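Local coordinates for beta-galactosidase (Trichoderma reesei, PDB 3OG2), which probably hydrolyses terminal non-reducing beta-D-galactose residues from beta-D-galactosides, as a secreted glycoprotein of glycoside hydrolase family 35, at residues A[55-60]-A[350-355]; A[943-948]-A[983-988]. All coordinates share one frame; numbering follows the deposited sequence.

How the interactions relate
Interactions 1 and 2 lie side by side where the catalytic TIM barrel meets the C-terminal all-beta part of the chain, their centres about 8 Å apart. They come in series: 55-60 and 350-355 pair within the family 35 barrel domain, one leading into helix 58-66 and the other just before helix 357-370, and only much later do 943-948 and 983-988 pair, in loops after strands 940-943 and 981-982. The two sets touch directly. Leu57 CD1 packs 3.4 Å from Glu945 O, Leu59 meets Glu986, and Ser56 lies against Val988. Arg591, from strand 589-596, also reaches both, so three parts of the chain converge at this interface.

Interaction 1 (A[55-60]-A[350-355]); sequences PSLYLD and EDRRID. With NAG (2-acetamido-2-deoxy-beta-D-glucopyranose), chain B.
Asp60 and Arg352 bring the two backbones nearest, their CA atoms 8.1 Å apart, where helix 58-66 faces an irregular loop. The contact is carried by the Arg352 guanidinium, which Leu57 and Asp60 meet from different directions. Leu57 comes over one face: its CD1 sits above the centre of the group, 3.6 Å from Arg352 CZ, while CD2 lies as close to NE and NH2. Asp60 comes in at the edge, where Arg352 NE donates to OD2 at 2.9 Å and 153°, using the anti side of the carboxylate. The two planes stand 70° apart, and a single N-H makes the salt bridge. Water 1 lies at the same edge, accepting from Arg352 NH2 at 2.8 Å and giving a weak bond to Asp60 OD2. Within the TIM barrel domain this ties 55-60, which leads into helix 58-66, to the loop ahead of helix 357-370. Arg352 reaches across because its chain bends at chi3 (-50°), turning NE towards the helix. An alanine here would remove both the charge at Asp60 OD2 and the flat surface under Leu57, and is likely to leave Asp60 relying on Lys64 and Arg591. Next along the loop, Asp351 OD1 closes an Asx turn onto Arg353 N, while Arg353 NE grips Asp351 OD2 at 2.8 Å.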
loop_
_atom_site.group_PDB
_atom_site.type_symbol
_atom_site.label_atom_id
_atom_site.label_comp_id
_atom_site.label_asym_id
_atom_site.label_seq_id
_atom_site.Cartn_x
_atom_site.Cartn_y
_atom_site.Cartn_z
ATOM N N PRO A 55 1.676 4.175 15.268
ATOM C CA PRO A 55 3.058 3.715 15.326
ATOM C C PRO A 55 3.222 2.279 15.791
ATOM O O PRO A 55 4.103 1.556 15.258
ATOM C CB PRO A 55 3.708 4.687 16.327
ATOM C CG PRO A 55 2.898 5.927 16.254
ATOM C CD PRO A 55 1.491 5.503 15.900
ATOM N N SER A 56 2.391 1.868 16.750
ATOM C CA SER A 56 2.567 0.488 17.266
ATOM C C SER A 56 2.038 -0.602 16.341
ATOM O O SER A 56 2.203 -1.802 16.640
ATOM C CB SER A 56 1.950 0.403 18.684
ATOM O OG SER A 56 0.581 0.773 18.593
ATOM N N LEU A 57 1.428 -0.236 15.190
ATOM C CA LEU A 57 1.037 -1.245 14.208
ATOM C C LEU A 57 2.058 -1.431 13.097
ATOM O O LEU A 57 1.906 -2.377 12.318
ATOM C CB LEU A 57 -0.323 -0.853 13.575
ATOM C CG LEU A 57 -1.503 -1.227 14.492
ATOM C CD1 LEU A 57 -2.782 -0.677 13.853
ATOM C CD2 LEU A 57 -1.602 -2.742 14.706
ATOM N N TYR A 58 3.102 -0.602 13.009
ATOM C CA TYR A 58 4.083 -0.916 11.960
ATOM C C TYR A 58 4.678 -2.287 12.126
ATOM O O TYR A 58 4.871 -3.000 11.126
ATOM C CB TYR A 58 5.197 0.132 11.972
ATOM C CG TYR A 58 4.739 1.526 11.587
ATOM C CD1 TYR A 58 3.811 1.705 10.551
ATOM C CD2 TYR A 58 5.246 2.625 12.273
ATOM C CE1 TYR A 58 3.385 3.000 10.210
ATOM C CE2 TYR A 58 4.833 3.931 11.926
ATOM C CZ TYR A 58 3.913 4.087 10.905
ATOM O OH TYR A 58 3.496 5.374 10.529
ATOM N N LEU A 59 4.928 -2.736 13.349
ATOM C CA LEU A 59 5.513 -4.055 13.542
ATOM C C LEU A 59 4.552 -5.136 13.092
ATOM O O LEU A 59 4.979 -6.194 12.607
ATOM C CB LEU A 59 5.896 -4.278 15.015
ATOM C CG LEU A 59 6.681 -5.549 15.298
ATOM C CD1 LEU A 59 8.010 -5.684 14.536
ATOM C CD2 LEU A 59 6.912 -5.671 16.811
ATOM N N ASP A 60 3.250 -4.929 13.266
ATOM C CA ASP A 60 2.278 -5.897 12.726
ATOM C C ASP A 60 2.444 -6.056 11.246
ATOM O O ASP A 60 2.528 -7.197 10.733
ATOM C CB ASP A 60 0.863 -5.415 13.089
ATOM C CG ASP A 60 -0.166 -6.414 12.598
ATOM O OD1 ASP A 60 -0.016 -7.638 12.864
ATOM O OD2 ASP A 60 -1.163 -6.007 11.956
ATOM N N GLU A 350 -6.332 -3.433 3.739
ATOM C CA GLU A 350 -6.288 -2.156 4.457
ATOM C C GLU A 350 -6.418 -2.330 5.945
ATOM O O GLU A 350 -5.819 -1.579 6.697
ATOM C CB GLU A 350 -7.454 -1.318 3.895
ATOM C CG GLU A 350 -7.587 0.041 4.554
ATOM C CD GLU A 350 -8.613 0.909 3.834
ATOM O OE1 GLU A 350 -9.409 0.352 3.023
ATOM O OE2 GLU A 350 -8.634 2.147 4.049
ATOM N N ASP A 351 -7.227 -3.325 6.365
ATOM C CA ASP A 351 -7.404 -3.620 7.807
ATOM C C ASP A 351 -6.340 -4.603 8.317
ATOM O O ASP A 351 -6.460 -5.071 9.462
ATOM C CB ASP A 351 -8.832 -4.074 8.055
ATOM C CG ASP A 351 -9.155 -5.420 7.454
ATOM O OD1 ASP A 351 -8.263 -6.114 6.916
ATOM O OD2 ASP A 351 -10.353 -5.838 7.503
ATOM N N ARG A 352 -5.331 -4.897 7.527
ATOM C CA ARG A 352 -4.110 -5.670 7.820
ATOM C C ARG A 352 -4.377 -7.182 7.803
ATOM O O ARG A 352 -3.473 -7.959 8.155
ATOM C CB ARG A 352 -3.336 -5.211 9.081
ATOM C CG ARG A 352 -3.219 -3.682 9.128
ATOM C CD ARG A 352 -2.486 -3.189 10.377
ATOM N NE ARG A 352 -3.053 -3.801 11.564
ATOM C CZ ARG A 352 -4.206 -3.518 12.135
ATOM N NH1 ARG A 352 -4.981 -2.536 11.644
ATOM N NH2 ARG A 352 -4.560 -4.225 13.213
ATOM N N ARG A 353 -5.556 -7.607 7.367
ATOM C CA ARG A 353 -5.810 -9.058 7.291
ATOM C C ARG A 353 -5.029 -9.655 6.100
ATOM O O ARG A 353 -4.861 -9.015 5.062
ATOM C CB ARG A 353 -7.291 -9.399 7.139
ATOM C CG ARG A 353 -8.069 -9.179 8.437
ATOM C CD ARG A 353 -9.531 -9.549 8.204
ATOM N NE ARG A 353 -10.225 -8.657 7.304
ATOM C CZ ARG A 353 -11.071 -8.952 6.321
ATOM N NH1 ARG A 353 -11.437 -10.195 5.970
ATOM N NH2 ARG A 353 -11.617 -7.964 5.617
ATOM N N ILE A 354 -4.609 -10.912 6.322
ATOM C CA ILE A 354 -3.812 -11.654 5.339
ATOM C C ILE A 354 -4.518 -12.945 4.957
ATOM O O ILE A 354 -3.965 -14.031 4.847
ATOM C CB ILE A 354 -2.407 -11.931 5.901
ATOM C CG1 ILE A 354 -2.438 -12.644 7.272
ATOM C CG2 ILE A 354 -1.649 -10.610 5.953
ATOM C CD1 ILE A 354 -1.085 -13.168 7.677
ATOM N N ASP A 355 -5.838 -12.804 4.707
ATOM C CA ASP A 355 -6.623 -13.924 4.259
ATOM C C ASP A 355 -6.701 -14.023 2.749
ATOM O O ASP A 355 -7.091 -15.091 2.249
ATOM C CB ASP A 355 -8.049 -13.782 4.823
ATOM C CG ASP A 355 -8.681 -12.546 4.199
ATOM O OD1 ASP A 355 -8.236 -11.420 4.360
ATOM O OD2 ASP A 355 -9.697 -12.633 3.421
HETATM C C1 NAG B . -8.373 -18.110 2.704
HETATM C C2 NAG B . -7.879 -19.188 1.749
HETATM C C3 NAG B . -7.996 -18.738 0.308
HETATM C C4 NAG B . -9.441 -18.295 0.024
HETATM C C5 NAG B . -9.839 -17.215 1.052
HETATM C C6 NAG B . -11.297 -16.798 0.942
HETATM C C7 NAG B . -6.062 -20.471 2.804
HETATM C C8 NAG B . -4.624 -20.453 3.236
HETATM N N2 NAG B . -6.457 -19.449 2.052
HETATM O O3 NAG B . -7.591 -19.749 -0.564
HETATM O O4 NAG B . -9.457 -17.711 -1.282
HETATM O O5 NAG B . -9.711 -17.805 2.359
HETATM O O6 NAG B . -12.159 -17.923 0.969
HETATM O O7 NAG B . -6.858 -21.312 3.248
HETATM O O HOH W 1 -3.129 -6.432 14.151
#

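Interaction 2 (A[943-948]-A[983-988]); sequences VPEGIL and TGRERV
Val988 CG2 lies over the centre of one face of the Arg985 guanidinium, 3.6 Å above its plane, while water 3 takes an in-plane place at the edge. Glu945 also approaches that edge, but tilted: Arg985 NH2 donates to the syn side of Glu945 OE1 at 2.7 Å, with OE1 19° out of the guanidinium plane. The carboxylate is turned 74° from the guanidinium, and this salt bridge uses one N-H. Water 3 completes a bridge, donating to OE1 and accepting from Arg985 NH1. With CG anti to the backbone N (chi1 -172°) and an extended chain, Glu945 spans the gap between the loops, its OE2 coming within 3.6 Å of Val988 CB. Val988 CG1 rests 3.6 Å from Glu945 O and 3.9 Å from Gly946 CA. Water 4 donates to both Glu945 OE2 and Val988 O; water 2 accepts from Val988 N and lies within hydrogen-bonding distance of OE2. The contact joins the loop after strand 940-943 to the one after strand 981-982, where Thr983 OG1 forms an ST turn with Arg985 N. Arg985 NH2 is also bonded to Ala897 O. Both carboxylate oxygens of Glu945 thus have hydrogen-bond donors within this buried contact, and the nearby arginine charge would probably favour the ionised carboxylate.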
loop_
_atom_site.group_PDB
_atom_site.type_symbol
_atom_site.label_atom_id
_atom_site.label_comp_id
_atom_site.label_asym_id
_atom_site.label_seq_id
_atom_site.Cartn_x
_atom_site.Cartn_y
_atom_site.Cartn_z
ATOM N N VAL A 943 -11.249 1.639 10.256
ATOM C CA VAL A 943 -10.505 2.557 11.125
ATOM C C VAL A 943 -9.655 1.702 12.022
ATOM O O VAL A 943 -10.236 0.842 12.667
ATOM C CB VAL A 943 -11.425 3.503 11.907
ATOM C CG1 VAL A 943 -10.567 4.443 12.740
ATOM C CG2 VAL A 943 -12.331 4.255 10.917
ATOM N N PRO A 944 -8.342 1.878 12.075
ATOM C CA PRO A 944 -7.538 0.938 12.863
ATOM C C PRO A 944 -7.641 1.119 14.370
ATOM O O PRO A 944 -7.780 2.209 14.883
ATOM C CB PRO A 944 -6.104 1.289 12.459
ATOM C CG PRO A 944 -6.182 2.720 12.028
ATOM C CD PRO A 944 -7.545 2.927 11.418
ATOM N N GLU A 945 -7.530 -0.038 15.081
ATOM C CA GLU A 945 -7.201 0.012 16.489
ATOM C C GLU A 945 -5.990 0.905 16.692
ATOM O O GLU A 945 -5.066 0.844 15.881
ATOM C CB GLU A 945 -6.901 -1.427 16.974
ATOM C CG GLU A 945 -6.722 -1.513 18.487
ATOM C CD GLU A 945 -6.434 -2.930 18.914
ATOM O OE1 GLU A 945 -6.806 -3.887 18.180
ATOM O OE2 GLU A 945 -5.845 -3.110 20.001
ATOM N N GLY A 946 -6.000 1.755 17.719
ATOM C CA GLY A 946 -4.915 2.746 17.845
ATOM C C GLY A 946 -5.537 4.091 17.622
ATOM O O GLY A 946 -5.464 5.003 18.463
ATOM N N ILE A 947 -6.208 4.283 16.496
ATOM C CA ILE A 947 -7.061 5.439 16.272
ATOM C C ILE A 947 -8.362 5.228 17.100
ATOM O O ILE A 947 -8.723 6.143 17.837
ATOM C CB ILE A 947 -7.355 5.684 14.791
ATOM C CG1 ILE A 947 -6.079 5.993 13.990
ATOM C CG2 ILE A 947 -8.359 6.832 14.656
ATOM C CD1 ILE A 947 -5.304 7.227 14.458
ATOM N N LEU A 948 -8.943 4.046 16.974
ATOM C CA LEU A 948 -9.981 3.678 17.948
ATOM C C LEU A 948 -9.385 3.140 19.239
ATOM O O LEU A 948 -8.379 2.401 19.200
ATOM C CB LEU A 948 -10.826 2.564 17.340
ATOM C CG LEU A 948 -11.881 3.002 16.333
ATOM C CD1 LEU A 948 -12.388 1.825 15.519
ATOM C CD2 LEU A 948 -13.076 3.686 17.040
ATOM N N THR A 983 -4.402 -13.433 18.680
ATOM C CA THR A 983 -3.207 -12.787 18.176
ATOM C C THR A 983 -2.023 -12.832 19.133
ATOM O O THR A 983 -2.177 -12.710 20.364
ATOM C CB THR A 983 -3.522 -11.309 17.777
ATOM O OG1 THR A 983 -2.379 -10.771 17.122
ATOM C CG2 THR A 983 -3.734 -10.422 18.998
ATOM N N GLY A 984 -0.828 -12.960 18.532
ATOM C CA GLY A 984 0.455 -12.933 19.214
ATOM C C GLY A 984 1.210 -11.656 18.865
ATOM O O GLY A 984 2.405 -11.606 19.104
ATOM N N ARG A 985 0.513 -10.640 18.320
ATOM C CA ARG A 985 1.151 -9.370 18.007
ATOM C C ARG A 985 1.611 -8.648 19.238
ATOM O O ARG A 985 1.183 -8.945 20.377
ATOM C CB ARG A 985 0.141 -8.468 17.266
ATOM C CG ARG A 985 -0.946 -7.955 18.228
ATOM C CD ARG A 985 -2.022 -7.222 17.418
ATOM N NE ARG A 985 -3.141 -6.922 18.336
ATOM C CZ ARG A 985 -4.206 -6.228 17.947
ATOM N NH1 ARG A 985 -4.314 -5.752 16.707
ATOM N NH2 ARG A 985 -5.191 -6.008 18.819
ATOM N N GLU A 986 2.449 -7.635 19.052
ATOM C CA GLU A 986 2.766 -6.706 20.128
ATOM C C GLU A 986 1.576 -5.780 20.306
ATOM O O GLU A 986 0.838 -5.435 19.372
ATOM C CB GLU A 986 4.018 -5.888 19.807
ATOM C CG GLU A 986 5.286 -6.685 19.664
ATOM C CD GLU A 986 5.762 -7.515 20.816
ATOM O OE1 GLU A 986 5.751 -6.966 21.945
ATOM O OE2 GLU A 986 6.165 -8.689 20.679
ATOM N N ARG A 987 1.333 -5.365 21.540
ATOM C CA ARG A 987 0.139 -4.608 21.885
ATOM C C ARG A 987 0.066 -3.277 21.150
ATOM O O ARG A 987 1.082 -2.613 20.929
ATOM C CB ARG A 987 0.109 -4.401 23.421
ATOM C CG ARG A 987 -0.366 -5.688 24.120
ATOM C CD ARG A 987 -0.925 -5.545 25.506
ATOM N NE ARG A 987 -0.144 -6.240 26.498
ATOM C CZ ARG A 987 0.919 -7.001 26.569
ATOM N NH1 ARG A 987 1.658 -7.382 25.540
ATOM N NH2 ARG A 987 1.275 -7.425 27.793
ATOM N N VAL A 988 -1.167 -2.909 20.806
ATOM C CA VAL A 988 -1.448 -1.656 20.116
ATOM C C VAL A 988 -1.748 -0.558 21.133
ATOM O O VAL A 988 -2.633 -0.684 21.946
ATOM C CB VAL A 988 -2.634 -1.778 19.153
ATOM C CG1 VAL A 988 -2.859 -0.468 18.372
ATOM C CG2 VAL A 988 -2.456 -2.931 18.175
HETATM O O HOH W 2 -3.572 -4.454 21.324
HETATM O O HOH W 3 -6.962 -4.529 15.591
HETATM O O HOH W 4 -5.419 -1.189 21.727
#